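Local coordinates for putative cell adhesion protein (Bacteroides eggerthii, PDB 4GPV) that probably serves as a fimbrial (pilus) subunit of the FimA type, taking part in cell adhesion, at residues Q161-D166 against S243-H248. Residues are numbered along the deposited sequence; the frame is centred on the assembly and turned at random.
Sequences QLIVKD and STVFNH
Ser243 meets the strand through Ile163, whose CD1 lies 3.5 Å from the Ser243 carbonyl O while CG2 faces Ser243 CA; the Ser243 hydroxyl OG stands 3.0 Å from Lys165 NZ. At Thr244 the backbone is still too far for a direct bond, and a water spans the gap, accepting from Val164 N (2.9 Å) and donating to Thr244 O. Val245 packs its CG2 against Ile163 CG1 at 3.8 Å and against the amide NE2 of Gln161, crossing both side chains at about a right angle. An alanine at Ile163 lacks CG1, CG2 and CD1, which would probably leave Val245 CG2 without this apolar neighbour and open a gap beside the carbonyls of Ser243 and Thr244. The first direct backbone hydrogen bond comes at Phe246, whose N donates to Leu162 O at 2.7 Å, nearly in line with the carbonyl (C=O...N angle 171°). Chi1 of 173° sets Phe246 CG anti to its backbone N; the ring beyond it leads away from the strand and meets Phe237 edge-to-face. Asn247 O accepts from Leu162 N at 3.0 Å (N-H...O angle 165°); its OD1 rests against Leu162 CB, while ND2 bonds Asp230. His248 closes the contact, CB on Gln161 CG at 3.7 Å, in a non-hydrogen-bonded antiparallel pair. Strand 297-306, running parallel, bonds the other edge of 161-166; the contact is that of a loop running into a short antiparallel edge strand, within the transthyretin-like beta-sandwich domain of FimA-type pilins.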
loop_
_atom_site.group_PDB
_atom_site.type_symbol
_atom_site.label_atom_id
_atom_site.label_comp_id
_atom_site.label_asym_id
_atom_site.label_seq_id
_atom_site.Cartn_x
_atom_site.Cartn_y
_atom_site.Cartn_z
ATOM N N GLN A 161 -2.993 3.266 9.136
ATOM C CA GLN A 161 -4.175 3.335 10.002
ATOM C C GLN A 161 -4.186 4.670 10.712
ATOM O O GLN A 161 -3.125 5.136 11.125
ATOM C CB GLN A 161 -4.148 2.217 11.067
ATOM C CG GLN A 161 -4.537 0.861 10.503
ATOM C CD GLN A 161 -4.324 -0.237 11.514
ATOM O OE1 GLN A 161 -3.198 -0.665 11.780
ATOM N NE2 GLN A 161 -5.405 -0.698 12.103
ATOM N N LEU A 162 -5.384 5.242 10.938
ATOM C CA LEU A 162 -5.511 6.513 11.636
ATOM C C LEU A 162 -6.301 6.354 12.924
ATOM O O LEU A 162 -7.407 5.801 12.913
ATOM C CB LEU A 162 -6.192 7.554 10.708
ATOM C CG LEU A 162 -6.555 8.889 11.332
ATOM C CD1 LEU A 162 -5.294 9.641 11.799
ATOM C CD2 LEU A 162 -7.388 9.742 10.369
ATOM N N ILE A 163 -5.716 6.846 14.034
ATOM C CA ILE A 163 -6.343 6.947 15.364
ATOM C C ILE A 163 -6.481 8.444 15.678
ATOM O O ILE A 163 -5.462 9.140 15.726
ATOM C CB ILE A 163 -5.527 6.187 16.453
ATOM C CG1 ILE A 163 -5.478 4.676 16.165
ATOM C CG2 ILE A 163 -6.070 6.448 17.868
ATOM C CD1 ILE A 163 -4.463 3.943 16.997
ATOM N N VAL A 164 -7.714 8.934 15.919
ATOM C CA VAL A 164 -7.946 10.329 16.220
ATOM C C VAL A 164 -8.339 10.468 17.686
ATOM O O VAL A 164 -9.228 9.756 18.145
ATOM C CB VAL A 164 -9.026 10.925 15.292
ATOM C CG1 VAL A 164 -9.298 12.399 15.636
ATOM C CG2 VAL A 164 -8.616 10.773 13.827
ATOM N N LYS A 165 -7.618 11.307 18.420
ATOM C CA LYS A 165 -7.953 11.659 19.814
ATOM C C LYS A 165 -8.325 13.115 19.773
ATOM O O LYS A 165 -7.446 13.968 19.625
ATOM C CB LYS A 165 -6.791 11.357 20.771
ATOM C CG LYS A 165 -6.540 9.866 20.857
ATOM C CD LYS A 165 -5.310 9.518 21.639
ATOM C CE LYS A 165 -5.081 8.035 21.566
ATOM N NZ LYS A 165 -4.097 7.571 22.583
ATOM N N ASP A 166 -9.636 13.404 19.796
ATOM C CA ASP A 166 -10.126 14.752 19.626
ATOM C C ASP A 166 -10.396 15.440 20.966
ATOM O O ASP A 166 -11.386 15.128 21.635
ATOM C CB ASP A 166 -11.382 14.775 18.751
ATOM C CG ASP A 166 -11.765 16.191 18.339
ATOM O OD1 ASP A 166 -10.969 17.131 18.610
ATOM O OD2 ASP A 166 -12.843 16.364 17.744
ATOM N N SER A 243 -8.252 4.437 22.025
ATOM C CA SER A 243 -7.368 4.473 20.838
ATOM C C SER A 243 -7.908 3.589 19.710
ATOM O O SER A 243 -7.135 2.906 19.031
ATOM C CB SER A 243 -5.935 4.053 21.191
ATOM O OG SER A 243 -5.386 4.896 22.195
ATOM N N THR A 244 -9.227 3.629 19.483
ATOM C CA THR A 244 -9.808 2.866 18.373
ATOM C C THR A 244 -9.390 3.507 17.021
ATOM O O THR A 244 -9.251 4.739 16.914
ATOM C CB THR A 244 -11.328 2.744 18.501
ATOM O OG1 THR A 244 -11.930 3.996 18.206
ATOM C CG2 THR A 244 -11.772 2.250 19.870
ATOM N N VAL A 245 -9.258 2.668 15.989
ATOM C CA VAL A 245 -8.847 3.096 14.654
ATOM C C VAL A 245 -10.077 3.627 13.898
ATOM O O VAL A 245 -11.122 2.959 13.856
ATOM C CB VAL A 245 -8.156 1.909 13.914
ATOM C CG1 VAL A 245 -7.948 2.201 12.425
ATOM C CG2 VAL A 245 -6.836 1.523 14.585
ATOM N N PHE A 246 -9.942 4.801 13.274
ATOM C CA PHE A 246 -11.037 5.383 12.496
ATOM C C PHE A 246 -11.135 4.738 11.106
ATOM O O PHE A 246 -12.235 4.442 10.627
ATOM C CB PHE A 246 -10.853 6.906 12.339
ATOM C CG PHE A 246 -11.872 7.507 11.390
ATOM C CD1 PHE A 246 -13.225 7.580 11.745
ATOM C CD2 PHE A 246 -11.496 7.962 10.131
ATOM C CE1 PHE A 246 -14.174 8.115 10.859
ATOM C CE2 PHE A 246 -12.459 8.460 9.232
ATOM C CZ PHE A 246 -13.787 8.535 9.608
ATOM N N ASN A 247 -9.991 4.617 10.419
ATOM C CA ASN A 247 -9.968 4.011 9.078
ATOM C C ASN A 247 -8.550 3.562 8.752
ATOM O O ASN A 247 -7.609 3.817 9.516
ATOM C CB ASN A 247 -10.492 5.012 8.014
ATOM C CG ASN A 247 -9.522 6.139 7.643
ATOM O OD1 ASN A 247 -8.693 6.584 8.438
ATOM N ND2 ASN A 247 -9.570 6.589 6.402
ATOM N N HIS A 248 -8.388 2.973 7.572
ATOM C CA HIS A 248 -7.078 2.622 7.074
ATOM C C HIS A 248 -7.092 2.781 5.555
ATOM O O HIS A 248 -8.164 2.737 4.943
ATOM C CB HIS A 248 -6.690 1.193 7.493
ATOM C CG HIS A 248 -7.516 0.124 6.870
ATOM N ND1 HIS A 248 -8.695 -0.287 7.439
ATOM C CD2 HIS A 248 -7.311 -0.569 5.722
ATOM C CE1 HIS A 248 -9.182 -1.214 6.630
ATOM N NE2 HIS A 248 -8.381 -1.415 5.579
HETATM O O HOH W 1 -9.929 7.131 15.662
#